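Local coordinates for acyl-[acyl-carrier-protein]--UDP-N-acetylglucosamine O-acyltransferase (Acinetobacter baumannii, PDB 4E6U) that catalyses transfer of an acyl chain from acyl carrier protein to UDP-N-acetylglucosamine, an early step of lipopolysaccharide synthesis, at residues Asp17-Val21 against Ile34-Ile40; Thr44-Val50 against Asn61-Phe67; Leu86-Asn92 against Thr111-Asn117. All coordinates share one frame. Residues are numbered along the deposited sequence.

Contact 1 (Asp17-Val21 against Ile34-Ile40); sequences DPSAV and IGPQVTI
This contact stacks two successive coils of a left-handed parallel beta-helix, the fold of hexapeptide-repeat acyltransferases, at a corner and the start of the strand that follows. A constant offset of 18 residues, one full coil, sets the register: Asp17 faces Gly35 (CA-CA 5.2 Å), Ala20 faces Val38 and Val21 faces Thr39 (both 4.8 Å).

Asp17-Ala20 is a type I turn, closed by Ala20 N to Asp17 O at 2.9 Å. In the next coil the corner is built differently, with Gln37 in the left-handed region (59/34), before both chains straighten into parallel strands.

Backbone hydrogen bonds tie the coils at both ends. Asp17 N reaches Ile34 O at 2.9 Å; beyond the turn, Val21 N donates to Val38 O at 2.9 Å, and Val21 O accepts from Ile40 N at 3.0 Å.

Side-chain polar bonds fill the turn. With Asp17 at chi1 t, its OD2 takes Ser19 N at 2.9 Å, an Asx turn, and Ser19 OG at 2.7 Å. Ser19 (chi1 p) in turn accepts at OG from Gln37 N at 2.9 Å.

Apolar contact is slight: Ala20 CB lies 3.9 Å from Ile34 CG2, while Ile34 and Val38 pack onto Val52 of the following coil. A water donates to both Ser19 O, at 2.7 Å, and Val38 O, at 3.0 Å.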
loop_
_atom_site.group_PDB
_atom_site.type_symbol
_atom_site.label_atom_id
_atom_site.label_comp_id
_atom_site.label_asym_id
_atom_site.label_seq_id
_atom_site.Cartn_x
_atom_site.Cartn_y
_atom_site.Cartn_z
ATOM N N ASP A 17 -15.779 21.612 -14.808
ATOM C CA ASP A 17 -16.629 22.601 -14.158
ATOM C C ASP A 17 -16.508 23.965 -14.856
ATOM O O ASP A 17 -15.416 24.373 -15.234
ATOM C CB ASP A 17 -16.243 22.751 -12.693
ATOM C CG ASP A 17 -17.295 23.482 -11.896
ATOM O OD1 ASP A 17 -18.188 22.804 -11.371
ATOM O OD2 ASP A 17 -17.239 24.740 -11.787
ATOM N N PRO A 18 -17.641 24.669 -15.051
ATOM C CA PRO A 18 -17.584 25.995 -15.691
ATOM C C PRO A 18 -16.646 26.977 -15.002
ATOM O O PRO A 18 -16.142 27.879 -15.669
ATOM C CB PRO A 18 -19.039 26.478 -15.615
ATOM C CG PRO A 18 -19.856 25.185 -15.647
ATOM C CD PRO A 18 -19.031 24.242 -14.781
ATOM N N SER A 19 -16.370 26.801 -13.708
ATOM C CA SER A 19 -15.441 27.707 -13.009
ATOM C C SER A 19 -13.979 27.320 -13.145
ATOM O O SER A 19 -13.104 28.040 -12.658
ATOM C CB SER A 19 -15.786 27.812 -11.531
ATOM O OG SER A 19 -15.480 26.579 -10.879
ATOM N N ALA A 20 -13.691 26.195 -13.795
ATOM C CA ALA A 20 -12.309 25.826 -14.047
ATOM C C ALA A 20 -11.678 26.737 -15.098
ATOM O O ALA A 20 -12.381 27.322 -15.942
ATOM C CB ALA A 20 -12.223 24.342 -14.470
ATOM N N VAL A 21 -10.361 26.855 -15.050
ATOM C CA VAL A 21 -9.603 27.648 -16.005
ATOM C C VAL A 21 -8.453 26.799 -16.514
ATOM O O VAL A 21 -7.650 26.292 -15.723
ATOM C CB VAL A 21 -9.065 28.949 -15.376
ATOM C CG1 VAL A 21 -8.165 29.689 -16.368
ATOM C CG2 VAL A 21 -10.203 29.859 -14.900
ATOM N N ILE A 34 -12.893 17.399 -13.773
ATOM C CA ILE A 34 -12.242 18.601 -13.278
ATOM C C ILE A 34 -13.265 19.406 -12.496
ATOM O O ILE A 34 -14.258 19.890 -13.064
ATOM C CB ILE A 34 -11.680 19.468 -14.441
ATOM C CG1 ILE A 34 -10.801 18.656 -15.399
ATOM C CG2 ILE A 34 -10.951 20.704 -13.880
ATOM C CD1 ILE A 34 -9.593 17.992 -14.736
ATOM N N GLY A 35 -13.062 19.528 -11.192
ATOM C CA GLY A 35 -14.033 20.170 -10.350
ATOM C C GLY A 35 -13.938 21.691 -10.335
ATOM O O GLY A 35 -13.156 22.311 -11.067
ATOM N N PRO A 36 -14.743 22.298 -9.468
ATOM C CA PRO A 36 -14.792 23.757 -9.407
ATOM C C PRO A 36 -13.508 24.372 -8.875
ATOM O O PRO A 36 -12.784 23.765 -8.069
ATOM C CB PRO A 36 -15.953 24.020 -8.452
ATOM C CG PRO A 36 -15.976 22.844 -7.557
ATOM C CD PRO A 36 -15.643 21.689 -8.478
ATOM N N GLN A 37 -13.228 25.597 -9.322
ATOM C CA GLN A 37 -12.072 26.355 -8.820
ATOM C C GLN A 37 -10.749 25.624 -9.041
ATOM O O GLN A 37 -9.822 25.709 -8.220
ATOM C CB GLN A 37 -12.253 26.721 -7.336
ATOM C CG GLN A 37 -13.529 27.513 -7.053
ATOM C CD GLN A 37 -13.570 28.818 -7.809
ATOM O OE1 GLN A 37 -12.572 29.537 -7.881
ATOM N NE2 GLN A 37 -14.734 29.137 -8.374
ATOM N N VAL A 38 -10.666 24.892 -10.144
ATOM C CA VAL A 38 -9.420 24.289 -10.579
ATOM C C VAL A 38 -8.774 25.111 -11.680
ATOM O O VAL A 38 -9.460 25.573 -12.606
ATOM C CB VAL A 38 -9.641 22.828 -11.046
ATOM C CG1 VAL A 38 -8.372 22.218 -11.638
ATOM C CG2 VAL A 38 -10.154 21.993 -9.870
ATOM N N THR A 39 -7.468 25.302 -11.585
ATOM C CA THR A 39 -6.699 25.944 -12.641
ATOM C C THR A 39 -5.623 24.989 -13.071
ATOM O O THR A 39 -4.944 24.413 -12.215
ATOM C CB THR A 39 -6.128 27.311 -12.194
ATOM O OG1 THR A 39 -5.135 27.139 -11.188
ATOM C CG2 THR A 39 -7.219 28.191 -11.666
ATOM N N ILE A 40 -5.463 24.800 -14.380
ATOM C CA ILE A 40 -4.457 23.887 -14.921
ATOM C C ILE A 40 -3.533 24.653 -15.851
ATOM O O ILE A 40 -3.972 25.205 -16.865
ATOM C CB ILE A 40 -5.071 22.686 -15.649
ATOM C CG1 ILE A 40 -6.074 21.984 -14.725
ATOM C CG2 ILE A 40 -3.966 21.728 -16.103
ATOM C CD1 ILE A 40 -6.693 20.755 -15.343
HETATM O O HOH W 1 -10.679 28.111 -11.508
HETATM O O HOH W 2 -17.254 27.529 -8.126
#

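Contact 2 (Thr44-Val50 against Asn61-Phe67); sequences TKLHSHV and NNEIFQF. With SO4 (sulfate ion), chain C.
One coil of the left-handed parallel beta-helix lies on the next here, at strands 45-46 and 63-64 and the corner after them, where other subunits of the trimer come into contact. Lys45 pairs with Glu63 and Leu46 with Ile64, parallel, CA-CA 4.8 Å. Lys45 N to Asn62 O (2.8 Å), Ile64 N to Lys45 O (2.9 Å) and His47 N to Ile64 O (2.9 Å) form the ladder. Before it, Asn62 N donates to Thr44 OG1 (3.0 Å), which also bonds Gly59; at the corner His49 and Phe67 turn left-handed (60/36, 72/15) and Phe67 N meets His49 O at 2.8 Å. Leu46 CD1 and Ile64 CD1, 4.0 Å apart, pack on one sheet face, with Val50 CG1 3.8 Å from Ile64 CG2. His49 and Phe67 also touch a second subunit. On the Lys45-Glu63 face, His47 (chi1 m) forms an offset stack with Phe65, centroids 4.0 Å apart, planes at 18°, and its NE2 donates to Glu63 OE1 at 2.7 Å. All-trans Lys45 donates from NZ to O3 of a sulfate, probably from the crystallisation liquor, at 2.8 Å.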
loop_
_atom_site.group_PDB
_atom_site.type_symbol
_atom_site.label_atom_id
_atom_site.label_comp_id
_atom_site.label_asym_id
_atom_site.label_seq_id
_atom_site.Cartn_x
_atom_site.Cartn_y
_atom_site.Cartn_z
ATOM N N THR A 44 0.426 20.995 -19.115
ATOM C CA THR A 44 0.101 19.880 -18.235
ATOM C C THR A 44 -0.732 18.865 -18.992
ATOM O O THR A 44 -1.579 19.211 -19.828
ATOM C CB THR A 44 -0.589 20.405 -16.968
ATOM O OG1 THR A 44 0.420 20.961 -16.110
ATOM C CG2 THR A 44 -1.317 19.282 -16.195
ATOM N N LYS A 45 -0.451 17.598 -18.714
ATOM C CA LYS A 45 -1.181 16.467 -19.306
ATOM C C LYS A 45 -1.803 15.598 -18.236
ATOM O O LYS A 45 -1.102 15.101 -17.337
ATOM C CB LYS A 45 -0.256 15.600 -20.159
ATOM C CG LYS A 45 -0.909 14.305 -20.675
ATOM C CD LYS A 45 0.047 13.513 -21.569
ATOM C CE LYS A 45 -0.640 12.268 -22.096
ATOM N NZ LYS A 45 0.237 11.509 -23.036
ATOM N N LEU A 46 -3.109 15.435 -18.341
ATOM C CA LEU A 46 -3.827 14.433 -17.568
ATOM C C LEU A 46 -4.130 13.290 -18.508
ATOM O O LEU A 46 -4.622 13.523 -19.613
ATOM C CB LEU A 46 -5.134 14.992 -17.020
ATOM C CG LEU A 46 -5.090 15.794 -15.717
ATOM C CD1 LEU A 46 -4.146 16.995 -15.812
ATOM C CD2 LEU A 46 -6.474 16.241 -15.333
ATOM N N HIS A 47 -3.847 12.064 -18.074
ATOM C CA HIS A 47 -4.244 10.866 -18.815
ATOM C C HIS A 47 -5.758 10.668 -18.678
ATOM O O HIS A 47 -6.473 11.594 -18.307
ATOM C CB HIS A 47 -3.431 9.697 -18.259
ATOM C CG HIS A 47 -1.987 9.759 -18.643
ATOM N ND1 HIS A 47 -1.396 8.835 -19.478
ATOM C CD2 HIS A 47 -1.027 10.669 -18.345
ATOM C CE1 HIS A 47 -0.125 9.163 -19.657
ATOM N NE2 HIS A 47 0.118 10.279 -18.991
ATOM N N SER A 48 -6.257 9.476 -18.997
ATOM C CA SER A 48 -7.672 9.183 -18.737
ATOM C C SER A 48 -7.909 9.026 -17.232
ATOM O O SER A 48 -6.969 8.804 -16.453
ATOM C CB SER A 48 -8.090 7.890 -19.449
ATOM O OG SER A 48 -7.569 6.726 -18.821
ATOM N N HIS A 49 -9.166 9.135 -16.815
ATOM C CA HIS A 49 -9.565 8.701 -15.475
ATOM C C HIS A 49 -8.854 9.430 -14.327
ATOM O O HIS A 49 -8.567 8.838 -13.276
ATOM C CB HIS A 49 -9.385 7.178 -15.273
ATOM C CG HIS A 49 -10.253 6.336 -16.146
ATOM N ND1 HIS A 49 -9.830 5.847 -17.364
ATOM C CD2 HIS A 49 -11.503 5.860 -15.963
ATOM C CE1 HIS A 49 -10.788 5.126 -17.903
ATOM N NE2 HIS A 49 -11.807 5.107 -17.079
ATOM N N VAL A 50 -8.588 10.718 -14.513
ATOM C CA VAL A 50 -8.067 11.553 -13.432
ATOM C C VAL A 50 -9.202 12.347 -12.832
ATOM O O VAL A 50 -9.997 12.939 -13.572
ATOM C CB VAL A 50 -6.954 12.512 -13.933
ATOM C CG1 VAL A 50 -6.481 13.435 -12.797
ATOM C CG2 VAL A 50 -5.776 11.702 -14.509
ATOM N N ASN A 61 3.442 21.955 -17.227
ATOM C CA ASN A 61 4.204 20.771 -17.616
ATOM C C ASN A 61 4.188 19.609 -16.620
ATOM O O ASN A 61 5.141 18.829 -16.549
ATOM C CB ASN A 61 5.646 21.147 -18.017
ATOM C CG ASN A 61 5.674 22.116 -19.181
ATOM O OD1 ASN A 61 5.027 21.892 -20.194
ATOM N ND2 ASN A 61 6.405 23.205 -19.024
ATOM N N ASN A 62 3.074 19.484 -15.891
ATOM C CA ASN A 62 2.848 18.316 -15.039
ATOM C C ASN A 62 2.297 17.177 -15.862
ATOM O O ASN A 62 1.742 17.391 -16.938
ATOM C CB ASN A 62 1.872 18.703 -13.935
ATOM C CG ASN A 62 2.472 19.725 -12.989
ATOM O OD1 ASN A 62 3.367 19.398 -12.211
ATOM N ND2 ASN A 62 2.012 20.958 -13.054
ATOM N N GLU A 63 2.429 15.974 -15.342
ATOM C CA GLU A 63 1.798 14.829 -15.951
ATOM C C GLU A 63 1.173 14.017 -14.844
ATOM O O GLU A 63 1.858 13.612 -13.880
ATOM C CB GLU A 63 2.803 14.014 -16.749
ATOM C CG GLU A 63 2.150 12.898 -17.558
ATOM C CD GLU A 63 3.101 12.172 -18.500
ATOM O OE1 GLU A 63 2.620 11.296 -19.258
ATOM O OE2 GLU A 63 4.336 12.440 -18.476
ATOM N N ILE A 64 -0.119 13.756 -15.014
ATOM C CA ILE A 64 -0.927 13.055 -14.003
ATOM C C ILE A 64 -1.580 11.846 -14.662
ATOM O O ILE A 64 -2.298 11.997 -15.662
ATOM C CB ILE A 64 -2.007 13.965 -13.400
ATOM C CG1 ILE A 64 -1.386 15.283 -12.892
ATOM C CG2 ILE A 64 -2.751 13.230 -12.275
ATOM C CD1 ILE A 64 -2.368 16.275 -12.250
ATOM N N PHE A 65 -1.337 10.669 -14.098
ATOM C CA PHE A 65 -1.774 9.403 -14.690
ATOM C C PHE A 65 -3.120 8.930 -14.138
ATOM O O PHE A 65 -3.660 9.452 -13.139
ATOM C CB PHE A 65 -0.707 8.332 -14.448
ATOM C CG PHE A 65 0.516 8.486 -15.310
ATOM C CD1 PHE A 65 1.445 9.495 -15.057
ATOM C CD2 PHE A 65 0.747 7.603 -16.352
ATOM C CE1 PHE A 65 2.604 9.633 -15.851
ATOM C CE2 PHE A 65 1.890 7.738 -17.162
ATOM C CZ PHE A 65 2.825 8.760 -16.894
ATOM N N GLN A 66 -3.678 7.951 -14.839
ATOM C CA GLN A 66 -4.991 7.430 -14.526
ATOM C C GLN A 66 -5.137 6.995 -13.074
ATOM O O GLN A 66 -4.205 6.420 -12.460
ATOM C CB GLN A 66 -5.319 6.235 -15.447
ATOM C CG GLN A 66 -4.250 5.121 -15.509
ATOM C CD GLN A 66 -3.174 5.313 -16.570
ATOM O OE1 GLN A 66 -2.369 4.382 -16.816
ATOM N NE2 GLN A 66 -3.143 6.445 -17.189
ATOM N N PHE A 67 -6.343 7.252 -12.568
ATOM C CA PHE A 67 -6.779 6.829 -11.233
ATOM C C PHE A 67 -6.102 7.611 -10.115
ATOM O O PHE A 67 -6.178 7.219 -8.946
ATOM C CB PHE A 67 -6.598 5.313 -11.022
ATOM C CG PHE A 67 -7.046 4.472 -12.195
ATOM C CD1 PHE A 67 -8.355 4.563 -12.681
ATOM C CD2 PHE A 67 -6.168 3.578 -12.794
ATOM C CE1 PHE A 67 -8.753 3.769 -13.760
ATOM C CE2 PHE A 67 -6.584 2.777 -13.866
ATOM C CZ PHE A 67 -7.855 2.879 -14.346
HETATM S S SO4 C . -0.110 7.749 -23.624
HETATM O O1 SO4 C . -0.401 7.989 -25.045
HETATM O O2 SO4 C . 1.338 7.651 -23.432
HETATM O O3 SO4 C . -0.630 8.866 -22.829
HETATM O O4 SO4 C . -0.753 6.490 -23.200
HETATM O O HOH W 3 2.944 11.289 -21.931
#

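Contact 3 (Leu86-Asn92 against Thr111-Asn117); sequences LEIGNNN and TKIGSHN
Glu87 and Lys112 form a salt bridge, OE1 to NZ 3.0 Å, on the face their side chains share; Glu87 also pairs with Arg57 of the preceding coil. Asn92 (chi1 m, chi2 -70°) then staples the ends of the segments: its ND2 donates to Gly114 O at 2.9 Å, and its OD1 accepts from Asn117 N at 2.9 Å and Asn117 ND2 at 3.0 Å. Asn117, with nearly the same rotamer, passes the pattern on to Gly132 and Asn135, an asparagine ladder climbing the coils of the left-handed parallel beta-helix.

The backbone follows the same stacking. Strands 86-88 and 111-113 run 4.7 Å apart at 5°, pairing Leu86 with Thr111, Glu87 with Lys112 and Ile88 with Ile113. Glu87 N bonds Thr111 O and Ile113 N bonds Glu87 O, each at 2.8 Å. Past the strands, Asn90 N donates to Ser115 OG and His116 N to Asn90 O, both 2.9 Å; Asn91 and His116 take left-handed angles (62/33, 64/29). A CB on Gly89 would clash with Gly114 O.

Packing completes the contact. Ile88 CG2 meets Ile113 CG1 at 4.0 Å and Leu86 CD1 meets Thr111 CG2 at 3.7 Å, while Asn91 CB sits 3.8 Å from the His116 ring centroid, a CH-pi contact over its face.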
loop_
_atom_site.group_PDB
_atom_site.type_symbol
_atom_site.label_atom_id
_atom_site.label_comp_id
_atom_site.label_asym_id
_atom_site.label_seq_id
_atom_site.Cartn_x
_atom_site.Cartn_y
_atom_site.Cartn_z
ATOM N N LEU A 86 -5.377 22.945 -2.618
ATOM C CA LEU A 86 -4.162 22.248 -2.994
ATOM C C LEU A 86 -3.448 23.061 -4.062
ATOM O O LEU A 86 -4.086 23.526 -5.007
ATOM C CB LEU A 86 -4.458 20.829 -3.532
ATOM C CG LEU A 86 -3.302 20.073 -4.217
ATOM C CD1 LEU A 86 -2.199 19.760 -3.221
ATOM C CD2 LEU A 86 -3.820 18.772 -4.829
ATOM N N GLU A 87 -2.136 23.202 -3.918
ATOM C CA GLU A 87 -1.296 23.774 -4.961
ATOM C C GLU A 87 -0.226 22.790 -5.395
ATOM O O GLU A 87 0.412 22.148 -4.551
ATOM C CB GLU A 87 -0.643 25.074 -4.448
ATOM C CG GLU A 87 -1.606 26.239 -4.373
ATOM C CD GLU A 87 -1.022 27.476 -3.721
ATOM O OE1 GLU A 87 0.146 27.445 -3.268
ATOM O OE2 GLU A 87 -1.775 28.470 -3.646
ATOM N N ILE A 88 -0.030 22.673 -6.701
ATOM C CA ILE A 88 0.997 21.849 -7.294
ATOM C C ILE A 88 1.795 22.756 -8.229
ATOM O O ILE A 88 1.188 23.508 -9.001
ATOM C CB ILE A 88 0.343 20.692 -8.091
ATOM C CG1 ILE A 88 -0.321 19.700 -7.132
ATOM C CG2 ILE A 88 1.348 19.985 -8.982
ATOM C CD1 ILE A 88 -1.293 18.740 -7.828
ATOM N N GLY A 89 3.120 22.674 -8.164
ATOM C CA GLY A 89 3.993 23.508 -9.016
ATOM C C GLY A 89 4.133 22.959 -10.419
ATOM O O GLY A 89 3.129 22.597 -11.063
ATOM N N ASN A 90 5.363 22.917 -10.913
ATOM C CA ASN A 90 5.624 22.613 -12.309
ATOM C C ASN A 90 6.412 21.335 -12.471
ATOM O O ASN A 90 7.189 20.964 -11.596
ATOM C CB ASN A 90 6.453 23.744 -12.926
ATOM C CG ASN A 90 5.862 25.093 -12.668
ATOM O OD1 ASN A 90 4.683 25.328 -12.879
ATOM N ND2 ASN A 90 6.708 26.017 -12.200
ATOM N N ASN A 91 6.237 20.663 -13.606
ATOM C CA ASN A 91 7.108 19.567 -13.992
ATOM C C ASN A 91 7.109 18.380 -13.030
ATOM O O ASN A 91 8.117 17.696 -12.867
ATOM C CB ASN A 91 8.552 20.054 -14.245
ATOM C CG ASN A 91 8.653 21.019 -15.413
ATOM O OD1 ASN A 91 8.448 22.220 -15.256
ATOM N ND2 ASN A 91 8.977 20.504 -16.568
ATOM N N ASN A 92 5.954 18.138 -12.420
ATOM C CA ASN A 92 5.786 16.980 -11.550
ATOM C C ASN A 92 5.235 15.808 -12.314
ATOM O O ASN A 92 4.538 15.986 -13.314
ATOM C CB ASN A 92 4.840 17.311 -10.410
ATOM C CG ASN A 92 5.387 18.423 -9.528
ATOM O OD1 ASN A 92 6.365 18.222 -8.785
ATOM N ND2 ASN A 92 4.771 19.591 -9.584
ATOM N N THR A 111 -2.533 22.569 1.132
ATOM C CA THR A 111 -1.525 21.564 0.869
ATOM C C THR A 111 -0.744 22.045 -0.325
ATOM O O THR A 111 -1.356 22.519 -1.293
ATOM C CB THR A 111 -2.205 20.245 0.521
ATOM O OG1 THR A 111 -3.104 19.888 1.579
ATOM C CG2 THR A 111 -1.184 19.138 0.296
ATOM N N LYS A 112 0.587 21.960 -0.269
ATOM C CA LYS A 112 1.431 22.533 -1.319
ATOM C C LYS A 112 2.529 21.582 -1.713
ATOM O O LYS A 112 3.227 21.049 -0.845
ATOM C CB LYS A 112 2.018 23.881 -0.877
ATOM C CG LYS A 112 2.858 24.562 -1.935
ATOM C CD LYS A 112 3.117 26.012 -1.559
ATOM C CE LYS A 112 3.889 26.736 -2.655
ATOM N NZ LYS A 112 3.067 26.968 -3.891
ATOM N N ILE A 113 2.655 21.323 -3.009
ATOM C CA ILE A 113 3.773 20.568 -3.560
ATOM C C ILE A 113 4.486 21.474 -4.565
ATOM O O ILE A 113 3.819 22.210 -5.312
ATOM C CB ILE A 113 3.322 19.170 -4.172
ATOM C CG1 ILE A 113 3.367 19.109 -5.692
ATOM C CG2 ILE A 113 2.039 18.627 -3.503
ATOM C CD1 ILE A 113 3.317 17.673 -6.242
ATOM N N GLY A 114 5.810 21.395 -4.594
ATOM C CA GLY A 114 6.602 22.220 -5.486
ATOM C C GLY A 114 6.719 21.665 -6.883
ATOM O O GLY A 114 5.699 21.306 -7.504
ATOM N N SER A 115 7.950 21.602 -7.377
ATOM C CA SER A 115 8.233 21.290 -8.774
ATOM C C SER A 115 9.238 20.164 -8.939
ATOM O O SER A 115 10.056 19.918 -8.041
ATOM C CB SER A 115 8.761 22.544 -9.495
ATOM O OG SER A 115 7.797 23.580 -9.456
ATOM N N HIS A 116 9.186 19.479 -10.081
ATOM C CA HIS A 116 10.150 18.445 -10.430
ATOM C C HIS A 116 10.125 17.246 -9.484
ATOM O O HIS A 116 11.137 16.571 -9.303
ATOM C CB HIS A 116 11.576 19.029 -10.543
ATOM C CG HIS A 116 11.705 20.071 -11.606
ATOM N ND1 HIS A 116 11.826 19.752 -12.942
ATOM C CD2 HIS A 116 11.722 21.421 -11.534
ATOM C CE1 HIS A 116 11.912 20.866 -13.648
ATOM N NE2 HIS A 116 11.844 21.891 -12.819
ATOM N N ASN A 117 8.954 16.982 -8.908
ATOM C CA ASN A 117 8.786 15.816 -8.039
ATOM C C ASN A 117 8.313 14.614 -8.830
ATOM O O ASN A 117 7.605 14.770 -9.825
ATOM C CB ASN A 117 7.790 16.160 -6.948
ATOM C CG ASN A 117 8.286 17.277 -6.055
ATOM O OD1 ASN A 117 9.263 17.091 -5.319
ATOM N ND2 ASN A 117 7.623 18.415 -6.070
HETATM O O HOH W 4 9.520 15.100 -12.255
HETATM O O HOH W 5 10.081 24.267 -14.292
#

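Overall arrangement
The three contacts follow in series along the chain and join neighbouring coils of one beta-helix, each a parallel stacking of one coil on the next. Contacts 1 and 3 both reach the sheet holding strands 21-22, 38-40, 85-88 and 110-113, with centres about 17 Å apart and no direct touch. Contact 2 lies on another wall, with strands 45-46 and 63-64, its centre about 15 Å from that of contact 1 and 14 Å from that of contact 3. It touches both: Ile34 CD1 meets Leu46 CD2 at 3.6 Å, and Asn62 ND2 probably bonds Gly89 O at 2.8 Å. Of the three, contact 2 alone meets other subunits, so this wall of the helix lies at the trimer interface.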